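Long-range contact in transcriptional repressor of the blcABC operon (Agrobacterium tumefaciens, PDB 3MQ0), which represses transcription of the blcABC operon, probably by binding DNA through a helix-turn-helix domain, and is regulated via oligomerization: residues L110-L123 / E130-P142. Residues are numbered along the deposited sequence; the frame is centred on the assembly and turned at random.
Sequences LAQRHDLDPYTVTL and EVVYIGCRNSAQP
Arg137 reaches from its strand across the loop that leads into strand 120-127, and its NH2 donates to Tyr119 O at 2.9 Å, nearly in line with that carbonyl but 30° out of the guanidinium plane. Leu116 O lies at the guanidinium edge, 2.8 Å from the same NH2. The arginine chain leaves extended, CG anti to the backbone N (chi1 -172°), then bends at chi3 (82°), which turns the head back over the loop. Val121 CG2 covers one guanidinium face, 3.8 Å from NH2, while Leu110 lays CD1 against the arginine's CB and CD. Water 1 lies within hydrogen-bonding reach of Arg113 O and Asp117 OD1 and accepts a weak bond from Arg137 NE; Asp117 OD1, 4.7 Å from Arg137 NH2, is too far for a salt bridge but probably favours the positive charge.

Beyond the strand, Ser139 turns back toward residues 118-120. Its OG shares a 3.0 Å hydrogen bond with Thr120 OG1 and accepts from Gln141 N, closing an ST turn that holds the serine oxygen in place. Water 2 bridges Asp117 O and Ala140 N.

Along the antiparallel hairpin, Val121 and Arg137 form a hydrogen-bonded pair with two nearly straight bonds. Thr122 and Cys136 follow as a non-hydrogen-bonded pair, and Thr122 CB meets the edge of the Tyr133 ring, 3.8 Å from CE2. A classic beta bulge comes next: Ile134 N and Gly135 N both donate to Leu123 O, and Leu123 CD2 packs on Ile134 CD1 at 3.7 Å.

The hairpin belongs to the antiparallel sheet of the GAF-fold domain. Strand 232-241 pairs with the other edge of strand 120-127, and strand 152-154 flanks 130-137. Helix 247-267 packs against Arg113 and Tyr119, while Phe147 meets the Tyr133 ring.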
# COMPACT_ATOMS: atom_id res chain seq x y z
N LEU B 110 18.41 -9.82 14.98
CA LEU B 110 19.49 -10.72 15.40
C LEU B 110 19.84 -10.53 16.88
O LEU B 110 20.23 -11.49 17.56
CB LEU B 110 20.73 -10.51 14.54
CG LEU B 110 20.61 -10.99 13.10
CD1 LEU B 110 21.95 -10.84 12.40
CD2 LEU B 110 20.15 -12.43 13.09
N ALA B 111 19.69 -9.31 17.37
CA ALA B 111 20.02 -9.00 18.75
C ALA B 111 19.20 -9.80 19.77
O ALA B 111 19.53 -9.81 20.96
CB ALA B 111 19.87 -7.51 19.01
N GLN B 112 18.15 -10.47 19.33
CA GLN B 112 17.29 -11.20 20.27
C GLN B 112 17.17 -12.68 19.93
O GLN B 112 16.40 -13.41 20.55
CB GLN B 112 15.91 -10.55 20.34
CG GLN B 112 15.20 -10.52 19.01
CD GLN B 112 14.18 -9.40 18.94
OE1 GLN B 112 14.44 -8.28 19.38
NE2 GLN B 112 13.00 -9.71 18.40
N ARG B 113 17.93 -13.12 18.93
CA ARG B 113 17.98 -14.52 18.55
C ARG B 113 19.35 -15.08 18.89
O ARG B 113 20.18 -15.30 18.00
CB ARG B 113 17.71 -14.69 17.06
CG ARG B 113 16.30 -14.35 16.64
CD ARG B 113 15.30 -15.34 17.21
NE ARG B 113 13.93 -15.04 16.81
CZ ARG B 113 13.45 -15.24 15.58
NH1 ARG B 113 14.24 -15.71 14.63
NH2 ARG B 113 12.19 -14.95 15.30
N HIS B 114 19.59 -15.31 20.17
CA HIS B 114 20.89 -15.82 20.61
C HIS B 114 21.20 -17.19 20.01
O HIS B 114 22.34 -17.65 20.06
CB HIS B 114 20.96 -15.83 22.13
CG HIS B 114 20.84 -14.46 22.74
ND1 HIS B 114 19.66 -13.76 22.76
CD2 HIS B 114 21.76 -13.66 23.33
CE1 HIS B 114 19.85 -12.59 23.34
NE2 HIS B 114 21.12 -12.51 23.70
N ASP B 115 20.19 -17.84 19.44
CA ASP B 115 20.38 -19.11 18.75
C ASP B 115 21.41 -18.98 17.63
O ASP B 115 22.15 -19.92 17.34
CB ASP B 115 19.06 -19.60 18.15
CG ASP B 115 17.86 -19.26 19.01
OD1 ASP B 115 17.30 -20.20 19.64
OD2 ASP B 115 17.48 -18.07 19.07
N LEU B 116 21.42 -17.82 16.99
CA LEU B 116 22.29 -17.59 15.84
C LEU B 116 23.63 -16.93 16.21
O LEU B 116 24.44 -16.62 15.32
CB LEU B 116 21.57 -16.73 14.81
CG LEU B 116 20.26 -17.30 14.26
CD1 LEU B 116 19.61 -16.28 13.35
CD2 LEU B 116 20.49 -18.62 13.54
N ASP B 117 23.86 -16.70 17.49
CA ASP B 117 25.09 -16.06 17.95
C ASP B 117 26.37 -16.70 17.41
O ASP B 117 27.34 -16.00 17.14
CB ASP B 117 25.16 -16.02 19.49
CG ASP B 117 24.30 -14.92 20.10
OD1 ASP B 117 23.58 -14.21 19.35
OD2 ASP B 117 24.33 -14.77 21.35
N PRO B 118 26.38 -18.04 17.27
CA PRO B 118 27.61 -18.71 16.83
C PRO B 118 27.94 -18.47 15.35
O PRO B 118 29.05 -18.80 14.93
CB PRO B 118 27.30 -20.20 17.03
CG PRO B 118 26.11 -20.24 17.95
CD PRO B 118 25.33 -19.01 17.65
N TYR B 119 27.01 -17.92 14.58
CA TYR B 119 27.22 -17.84 13.13
C TYR B 119 27.34 -16.43 12.58
O TYR B 119 26.75 -15.48 13.10
CB TYR B 119 26.09 -18.56 12.38
CG TYR B 119 25.74 -19.87 13.01
CD1 TYR B 119 26.58 -20.96 12.89
CD2 TYR B 119 24.57 -20.03 13.74
CE1 TYR B 119 26.27 -22.16 13.48
CE2 TYR B 119 24.26 -21.22 14.34
CZ TYR B 119 25.11 -22.29 14.20
OH TYR B 119 24.81 -23.49 14.80
N THR B 120 28.09 -16.33 11.49
CA THR B 120 28.12 -15.09 10.72
C THR B 120 26.83 -15.03 9.91
O THR B 120 26.46 -15.99 9.26
CB THR B 120 29.32 -15.07 9.77
OG1 THR B 120 30.53 -15.02 10.55
CG2 THR B 120 29.25 -13.87 8.84
N VAL B 121 26.15 -13.89 9.96
CA VAL B 121 24.86 -13.76 9.28
C VAL B 121 24.94 -12.63 8.28
O VAL B 121 25.41 -11.53 8.62
CB VAL B 121 23.74 -13.42 10.27
CG1 VAL B 121 22.37 -13.53 9.59
CG2 VAL B 121 23.82 -14.33 11.48
N THR B 122 24.48 -12.87 7.05
CA THR B 122 24.53 -11.85 6.01
C THR B 122 23.13 -11.55 5.51
O THR B 122 22.23 -12.37 5.63
CB THR B 122 25.39 -12.31 4.81
OG1 THR B 122 24.90 -13.58 4.36
CG2 THR B 122 26.83 -12.47 5.23
N LEU B 123 22.98 -10.35 4.96
CA LEU B 123 21.72 -9.91 4.37
C LEU B 123 22.07 -9.37 3.00
O LEU B 123 22.97 -8.53 2.87
CB LEU B 123 21.14 -8.77 5.20
CG LEU B 123 19.84 -8.11 4.71
CD1 LEU B 123 18.70 -9.09 4.88
CD2 LEU B 123 19.57 -6.80 5.49
N GLU B 130 23.74 -11.12 -9.77
CA GLU B 130 24.60 -10.98 -8.58
C GLU B 130 23.79 -10.77 -7.31
O GLU B 130 22.65 -10.30 -7.38
CB GLU B 130 25.57 -9.79 -8.76
CG GLU B 130 26.37 -9.85 -10.06
CD GLU B 130 27.36 -8.70 -10.20
OE1 GLU B 130 26.93 -7.56 -10.49
OE2 GLU B 130 28.58 -8.94 -10.03
N VAL B 131 24.36 -11.10 -6.15
CA VAL B 131 23.81 -10.63 -4.89
C VAL B 131 24.73 -9.53 -4.37
O VAL B 131 25.92 -9.55 -4.64
CB VAL B 131 23.66 -11.73 -3.83
CG1 VAL B 131 22.64 -12.79 -4.30
CG2 VAL B 131 24.99 -12.39 -3.52
N VAL B 132 24.16 -8.56 -3.65
CA VAL B 132 24.91 -7.45 -3.07
C VAL B 132 24.71 -7.48 -1.57
O VAL B 132 23.57 -7.58 -1.11
CB VAL B 132 24.41 -6.10 -3.63
CG1 VAL B 132 25.17 -4.94 -2.99
CG2 VAL B 132 24.55 -6.08 -5.15
N TYR B 133 25.80 -7.45 -0.81
CA TYR B 133 25.75 -7.54 0.65
C TYR B 133 25.36 -6.20 1.24
O TYR B 133 26.06 -5.21 1.05
CB TYR B 133 27.08 -8.10 1.22
CG TYR B 133 27.18 -9.53 0.82
CD1 TYR B 133 27.65 -9.88 -0.43
CD2 TYR B 133 26.66 -10.53 1.64
CE1 TYR B 133 27.65 -11.20 -0.85
CE2 TYR B 133 26.65 -11.85 1.22
CZ TYR B 133 27.15 -12.18 -0.02
OH TYR B 133 27.16 -13.48 -0.44
N ILE B 134 24.23 -6.15 1.94
CA ILE B 134 23.80 -4.90 2.55
C ILE B 134 23.84 -4.92 4.07
O ILE B 134 23.71 -3.88 4.71
CB ILE B 134 22.41 -4.47 2.07
CG1 ILE B 134 21.35 -5.52 2.42
CG2 ILE B 134 22.42 -4.23 0.56
CD1 ILE B 134 19.91 -5.03 2.24
N GLY B 135 24.00 -6.10 4.64
CA GLY B 135 24.14 -6.24 6.09
C GLY B 135 24.99 -7.44 6.44
O GLY B 135 25.03 -8.41 5.68
N CYS B 136 25.69 -7.37 7.56
CA CYS B 136 26.53 -8.49 7.98
C CYS B 136 26.77 -8.43 9.48
O CYS B 136 27.26 -7.43 10.00
CB CYS B 136 27.87 -8.48 7.24
SG CYS B 136 28.98 -9.87 7.69
N ARG B 137 26.42 -9.52 10.18
CA ARG B 137 26.74 -9.63 11.60
C ARG B 137 27.79 -10.72 11.79
O ARG B 137 27.52 -11.90 11.56
CB ARG B 137 25.49 -9.89 12.45
CG ARG B 137 25.78 -9.80 13.97
CD ARG B 137 24.63 -10.28 14.85
NE ARG B 137 24.52 -11.74 15.04
CZ ARG B 137 25.49 -12.63 14.80
NH1 ARG B 137 26.68 -12.25 14.37
NH2 ARG B 137 25.25 -13.91 15.00
N ASN B 138 29.01 -10.32 12.16
CA ASN B 138 30.14 -11.24 12.24
C ASN B 138 30.10 -12.16 13.45
O ASN B 138 29.39 -11.89 14.41
CB ASN B 138 31.46 -10.47 12.23
CG ASN B 138 31.78 -9.92 10.87
OD1 ASN B 138 31.78 -8.70 10.67
ND2 ASN B 138 32.01 -10.80 9.91
N SER B 139 30.87 -13.24 13.39
CA SER B 139 30.94 -14.22 14.49
C SER B 139 32.34 -14.79 14.62
O SER B 139 33.28 -14.32 13.97
CB SER B 139 29.98 -15.37 14.24
OG SER B 139 30.53 -16.26 13.28
N ALA B 140 32.46 -15.82 15.46
CA ALA B 140 33.73 -16.51 15.70
C ALA B 140 34.06 -17.56 14.64
O ALA B 140 35.14 -18.16 14.66
CB ALA B 140 33.74 -17.15 17.09
N GLN B 141 33.14 -17.80 13.72
CA GLN B 141 33.40 -18.72 12.63
C GLN B 141 34.61 -18.23 11.83
O GLN B 141 34.65 -17.08 11.39
CB GLN B 141 32.16 -18.82 11.73
CG GLN B 141 31.90 -20.21 11.16
CD GLN B 141 31.38 -21.20 12.20
OE1 GLN B 141 30.60 -20.85 13.08
NE2 GLN B 141 31.81 -22.45 12.07
N PRO B 142 35.63 -19.10 11.66
CA PRO B 142 36.79 -18.71 10.85
C PRO B 142 36.35 -18.22 9.46
O PRO B 142 37.15 -18.24 8.52
CB PRO B 142 37.59 -20.01 10.73
CG PRO B 142 37.22 -20.78 11.96
CD PRO B 142 35.78 -20.44 12.24
O HOH W 1 22.49 -13.72 16.97
O HOH W 2 30.57 -16.24 17.23